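LBCATS-a (Synthetic construct, PDB 5EY5) is the alpha subunit of a synthetic tryptophan synthase complex and probably cleaves indole-3-glycerol phosphate to indole and glyceraldehyde 3-phosphate. Local coordinates at residues F54-D60 against Y102-I106; A235-I240 against V253-V257. The contacts are given in a common frame with arbitrary orientation. Residues are numbered along the deposited sequence.

Interaction 1: F54-D60 against Y102-I106; sequences FSDPLAD and YYNPI
Residues 54-60 form an irregular loop after the second barrel strand. P57 centres an inverse gamma turn (phi/psi -75/88), and a type I turn from P57 to D60 is closed by D60 N to P57 O, 3.2 Å. The backbones come nearest at F54 and Y102, CA to CA 6.7 Å. Y102 is extended (phi/psi -65/166), and its m rotamer sends the ring along the loop. F54, chi1 t, packs CD2 on Y102 CB at 3.5 Å; the two rings are nearly parallel (26°) but slid apart, with centroids 5.5 Å apart and little overlap. P57 CA lies over one face of Y102, 3.7 Å from the ring centroid, a CH-pi contact. At the far end, A59 N donates to Y102 OH (3.0 Å), and Y102 OH donates to D60 OD2 (2.6 Å). N104 CB touches F54 CZ at 4.2 Å, while its side-chain amide is hydrogen-bonded to the backbone of the LBCA-b chain. P105, needing no N-H near the start of helix 103-109, sets CG 3.6 Å from F54 CD1. Such loops at the C-terminal ends of strands form the active-site face of a TIM barrel. Tyrosine suits this place because its ring fills apolar space while its hydroxyl both accepts and donates, holding D60 OD2, while D60 OD1 is hydrogen-bonded to T183; the D60 side chain lies about 5 Å from the bound sn-glycerol-3-phosphate, nearest atoms.

Interaction 2: A235-I240 against V253-V257; sequences AIVKRI and VREFV
F256 buries the most surface, followed by V253 and R239. Helices 235-240 and 253-257 run nearly antiparallel (155°), their axes 9.8 Å apart at closest approach, with R239 and V253 in register (CA to CA 6.1 Å). F256, chi1 t, points across the gap, and the guanidinium of R239 lies flat on one ring face: planes 7° apart, R239 CZ 3.7 Å from the F256 ring centroid, R239 NE 3.5 Å from F256 CG. With chi1 m and chi2 at 123°, between wells, R239 brings its guanidinium into this cation-pi stack while NH1 donates to A235 O one turn back (3.0 Å). The small A235 sets CB 3.8 Å from F256 CE1, and I236 CG1 meets the ring edge at F256 CD1, 4.0 Å. In the TIM barrel, helix 234-241 follows the eighth strand and helix 249-263 is the chain's last, packing beside strand 18-24 and helix 30-42. V253, chi1 t, compact and branched, packs against both I236 and I240: V253 CG2 is 3.6 Å from I240 CG1, and V253 CG1 4.0 Å from I236 CG2, with V253 CG2 also near. L36 and L40 touch V253 too. One turn on, V257 CG2 reaches I236 CD1 at 3.8 Å.

Along the chain the two contacts come in series, neither nested nor crossed. Interaction 1 opens in the loop after strand 48-51 and closes just beyond strand 97-100, spanning helices 62-73 and 78-91, so it joins the loops of adjacent barrel strands two and three. Strands four to eight follow before interaction 2 opens, and its much shorter excursion of 12 residues folds the chain back on itself, tying the helix after the last strand to the C-terminal helix. The centres of interactions 1 and 2 lie about 23 Å apart, and the two do not touch. Each has a residue near the bound glycerol phosphate, but interaction 1 also borders the LBCA-b subunit, whereas interaction 2 touches no other chain.

Interaction 1: F54-D60 against Y102-I106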
loop_
_atom_site.group_PDB
_atom_site.type_symbol
_atom_site.label_atom_id
_atom_site.label_comp_id
_atom_site.label_asym_id
_atom_site.label_seq_id
_atom_site.Cartn_x
_atom_site.Cartn_y
_atom_site.Cartn_z
ATOM N N PHE A 54 17.054 31.377 -15.833
ATOM C CA PHE A 54 16.963 29.955 -16.121
ATOM C C PHE A 54 15.878 29.348 -15.244
ATOM O O PHE A 54 15.618 29.819 -14.130
ATOM C CB PHE A 54 18.321 29.269 -15.879
ATOM C CG PHE A 54 18.335 27.816 -16.224
ATOM C CD1 PHE A 54 17.786 27.363 -17.417
ATOM C CD2 PHE A 54 18.916 26.895 -15.361
ATOM C CE1 PHE A 54 17.801 26.011 -17.731
ATOM C CE2 PHE A 54 18.940 25.539 -15.680
ATOM C CZ PHE A 54 18.385 25.103 -16.863
ATOM N N SER A 55 15.227 28.310 -15.747
ATOM C CA SER A 55 14.136 27.739 -14.969
ATOM C C SER A 55 14.622 26.915 -13.778
ATOM O O SER A 55 13.848 26.712 -12.838
ATOM C CB SER A 55 13.243 26.880 -15.863
ATOM O OG SER A 55 13.974 25.792 -16.391
ATOM N N ASP A 56 15.869 26.435 -13.788
ATOM C CA ASP A 56 16.401 25.600 -12.706
ATOM C C ASP A 56 17.778 26.083 -12.262
ATOM O O ASP A 56 18.782 25.375 -12.370
ATOM C CB ASP A 56 16.403 24.138 -13.140
ATOM C CG ASP A 56 14.982 23.609 -13.334
ATOM O OD1 ASP A 56 14.388 23.111 -12.353
ATOM O OD2 ASP A 56 14.439 23.743 -14.453
ATOM N N PRO A 57 17.846 27.272 -11.715
ATOM C CA PRO A 57 19.142 27.856 -11.346
ATOM C C PRO A 57 19.733 27.225 -10.091
ATOM O O PRO A 57 19.525 27.712 -8.973
ATOM C CB PRO A 57 18.790 29.331 -11.136
ATOM C CG PRO A 57 17.381 29.285 -10.622
ATOM C CD PRO A 57 16.712 28.118 -11.310
ATOM N N LEU A 58 20.496 26.143 -10.295
ATOM C CA LEU A 58 21.026 25.296 -9.225
ATOM C C LEU A 58 21.847 26.067 -8.192
ATOM O O LEU A 58 21.946 25.626 -7.036
ATOM C CB LEU A 58 21.882 24.195 -9.860
ATOM C CG LEU A 58 22.403 22.932 -9.188
ATOM C CD1 LEU A 58 21.260 22.013 -8.782
ATOM C CD2 LEU A 58 23.352 22.213 -10.147
ATOM N N ALA A 59 22.438 27.199 -8.576
ATOM C CA ALA A 59 23.424 27.890 -7.756
ATOM C C ALA A 59 22.888 29.159 -7.097
ATOM O O ALA A 59 23.663 29.888 -6.467
ATOM C CB ALA A 59 24.661 28.225 -8.597
ATOM N N ASP A 60 21.589 29.440 -7.199
ATOM C CA ASP A 60 21.039 30.697 -6.710
ATOM C C ASP A 60 20.151 30.507 -5.483
ATOM O O ASP A 60 19.406 29.525 -5.382
ATOM C CB ASP A 60 20.268 31.395 -7.821
ATOM C CG ASP A 60 21.195 32.027 -8.832
ATOM O OD1 ASP A 60 21.919 32.964 -8.433
ATOM O OD2 ASP A 60 21.220 31.587 -10.002
ATOM N N TYR A 102 23.268 29.841 -16.828
ATOM C CA TYR A 102 23.457 28.403 -16.760
ATOM C C TYR A 102 23.714 27.853 -18.155
ATOM O O TYR A 102 23.499 28.525 -19.164
ATOM C CB TYR A 102 22.249 27.755 -16.090
ATOM C CG TYR A 102 22.214 28.156 -14.638
ATOM C CD1 TYR A 102 21.698 29.383 -14.256
ATOM C CD2 TYR A 102 22.768 27.342 -13.664
ATOM C CE1 TYR A 102 21.699 29.771 -12.927
ATOM C CE2 TYR A 102 22.775 27.718 -12.336
ATOM C CZ TYR A 102 22.236 28.935 -11.975
ATOM O OH TYR A 102 22.233 29.307 -10.657
ATOM N N TYR A 103 24.198 26.606 -18.197
ATOM C CA TYR A 103 24.759 26.059 -19.418
ATOM C C TYR A 103 23.694 25.619 -20.410
ATOM O O TYR A 103 23.882 25.759 -21.621
ATOM C CB TYR A 103 25.658 24.873 -19.077
ATOM C CG TYR A 103 26.477 24.420 -20.239
ATOM C CD1 TYR A 103 27.254 25.325 -20.942
ATOM C CD2 TYR A 103 26.486 23.087 -20.639
ATOM C CE1 TYR A 103 28.011 24.925 -22.007
ATOM C CE2 TYR A 103 27.249 22.678 -21.714
ATOM C CZ TYR A 103 28.011 23.608 -22.387
ATOM O OH TYR A 103 28.789 23.228 -23.453
ATOM N N ASN A 104 22.590 25.044 -19.945
ATOM C CA ASN A 104 21.639 24.521 -20.916
ATOM C C ASN A 104 21.050 25.579 -21.842
ATOM O O ASN A 104 20.753 25.233 -22.998
ATOM C CB ASN A 104 20.500 23.759 -20.241
ATOM C CG ASN A 104 19.787 22.887 -21.223
ATOM O OD1 ASN A 104 20.404 22.011 -21.805
ATOM N ND2 ASN A 104 18.500 23.130 -21.449
ATOM N N PRO A 105 20.781 26.821 -21.423
ATOM C CA PRO A 105 20.363 27.816 -22.430
ATOM C C PRO A 105 21.432 28.064 -23.480
ATOM O O PRO A 105 21.117 28.230 -24.663
ATOM C CB PRO A 105 20.076 29.070 -21.587
ATOM C CG PRO A 105 19.610 28.513 -20.300
ATOM C CD PRO A 105 20.514 27.296 -20.056
ATOM N N ILE A 106 22.697 28.097 -23.059
ATOM C CA ILE A 106 23.832 28.211 -23.985
ATOM C C ILE A 106 23.897 26.997 -24.902
ATOM O O ILE A 106 23.933 27.110 -26.134
ATOM C CB ILE A 106 25.146 28.342 -23.200
ATOM C CG1 ILE A 106 25.276 29.722 -22.572
ATOM C CG2 ILE A 106 26.352 28.038 -24.095
ATOM C CD1 ILE A 106 26.568 29.836 -21.809
#

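Interaction 2: A235-I240 against V253-V257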
loop_
_atom_site.group_PDB
_atom_site.type_symbol
_atom_site.label_atom_id
_atom_site.label_comp_id
_atom_site.label_asym_id
_atom_site.label_seq_id
_atom_site.Cartn_x
_atom_site.Cartn_y
_atom_site.Cartn_z
ATOM N N ALA A 235 21.460 41.673 -2.973
ATOM C CA ALA A 235 21.038 42.877 -2.268
ATOM C C ALA A 235 20.439 43.907 -3.221
ATOM O O ALA A 235 19.544 44.661 -2.827
ATOM C CB ALA A 235 22.208 43.476 -1.496
ATOM N N ILE A 236 20.924 43.968 -4.465
ATOM C CA ILE A 236 20.374 44.918 -5.427
ATOM C C ILE A 236 19.049 44.412 -5.966
ATOM O O ILE A 236 18.096 45.182 -6.156
ATOM C CB ILE A 236 21.370 45.151 -6.573
ATOM C CG1 ILE A 236 22.648 45.793 -6.059
ATOM C CG2 ILE A 236 20.695 45.993 -7.687
ATOM C CD1 ILE A 236 23.755 45.878 -7.107
ATOM N N VAL A 237 18.979 43.105 -6.229
ATOM C CA VAL A 237 17.747 42.498 -6.693
ATOM C C VAL A 237 16.633 42.657 -5.670
ATOM O O VAL A 237 15.458 42.780 -6.041
ATOM C CB VAL A 237 17.996 41.013 -7.023
ATOM C CG1 VAL A 237 16.674 40.318 -7.242
ATOM C CG2 VAL A 237 18.875 40.899 -8.251
ATOM N N LYS A 238 16.967 42.635 -4.376
ATOM C CA LYS A 238 15.948 42.892 -3.356
ATOM C C LYS A 238 15.295 44.249 -3.580
ATOM O O LYS A 238 14.065 44.397 -3.498
ATOM C CB LYS A 238 16.562 42.848 -1.957
ATOM C CG LYS A 238 17.394 41.629 -1.642
ATOM C CD LYS A 238 17.309 41.289 -0.154
ATOM C CE LYS A 238 18.583 40.635 0.355
ATOM N NZ LYS A 238 19.690 41.626 0.510
ATOM N N ARG A 239 16.105 45.263 -3.864
ATOM C CA ARG A 239 15.527 46.587 -4.019
ATOM C C ARG A 239 14.648 46.659 -5.255
ATOM O O ARG A 239 13.644 47.379 -5.261
ATOM C CB ARG A 239 16.631 47.636 -4.052
ATOM C CG ARG A 239 16.976 48.111 -2.665
ATOM C CD ARG A 239 18.429 47.909 -2.328
ATOM N NE ARG A 239 18.675 48.335 -0.955
ATOM C CZ ARG A 239 19.157 47.546 -0.006
ATOM N NH1 ARG A 239 19.479 46.286 -0.285
ATOM N NH2 ARG A 239 19.340 48.027 1.217
ATOM N N ILE A 240 14.989 45.899 -6.295
ATOM C CA ILE A 240 14.113 45.815 -7.452
ATOM C C ILE A 240 12.813 45.125 -7.088
ATOM O O ILE A 240 11.723 45.580 -7.460
ATOM C CB ILE A 240 14.833 45.106 -8.609
ATOM C CG1 ILE A 240 16.018 45.966 -9.063
ATOM C CG2 ILE A 240 13.847 44.835 -9.743
ATOM C CD1 ILE A 240 17.059 45.217 -9.852
ATOM N N VAL A 253 17.586 51.555 -6.390
ATOM C CA VAL A 253 18.801 50.881 -6.839
ATOM C C VAL A 253 19.938 51.889 -6.978
ATOM O O VAL A 253 21.053 51.665 -6.492
ATOM C CB VAL A 253 18.540 50.120 -8.153
ATOM C CG1 VAL A 253 19.839 49.767 -8.825
ATOM C CG2 VAL A 253 17.733 48.863 -7.881
ATOM N N ARG A 254 19.669 53.027 -7.628
ATOM C CA ARG A 254 20.714 54.037 -7.768
ATOM C C ARG A 254 21.225 54.498 -6.408
ATOM O O ARG A 254 22.435 54.664 -6.217
ATOM C CB ARG A 254 20.212 55.234 -8.578
ATOM C CG ARG A 254 21.337 56.177 -8.979
ATOM C CD ARG A 254 20.862 57.439 -9.710
ATOM N NE ARG A 254 19.431 57.679 -9.584
ATOM C CZ ARG A 254 18.567 57.572 -10.589
ATOM N NH1 ARG A 254 18.997 57.238 -11.800
ATOM N NH2 ARG A 254 17.275 57.816 -10.386
ATOM N N GLU A 255 20.321 54.719 -5.452
ATOM C CA GLU A 255 20.747 55.185 -4.140
ATOM C C GLU A 255 21.577 54.125 -3.436
ATOM O O GLU A 255 22.629 54.434 -2.863
ATOM C CB GLU A 255 19.536 55.583 -3.294
ATOM N N PHE A 256 21.134 52.865 -3.492
ATOM C CA PHE A 256 21.876 51.793 -2.834
ATOM C C PHE A 256 23.252 51.628 -3.456
ATOM O O PHE A 256 24.258 51.499 -2.745
ATOM C CB PHE A 256 21.092 50.480 -2.906
ATOM C CG PHE A 256 21.775 49.326 -2.210
ATOM C CD1 PHE A 256 22.101 48.174 -2.906
ATOM C CD2 PHE A 256 22.089 49.398 -0.862
ATOM C CE1 PHE A 256 22.737 47.117 -2.277
ATOM C CE2 PHE A 256 22.720 48.337 -0.222
ATOM C CZ PHE A 256 23.045 47.196 -0.935
ATOM N N VAL A 257 23.318 51.637 -4.790
ATOM C CA VAL A 257 24.586 51.394 -5.458
ATOM C C VAL A 257 25.528 52.575 -5.304
ATOM O O VAL A 257 26.747 52.410 -5.385
ATOM C CB VAL A 257 24.326 51.031 -6.926
ATOM C CG1 VAL A 257 25.624 51.029 -7.733
ATOM C CG2 VAL A 257 23.654 49.659 -6.994
#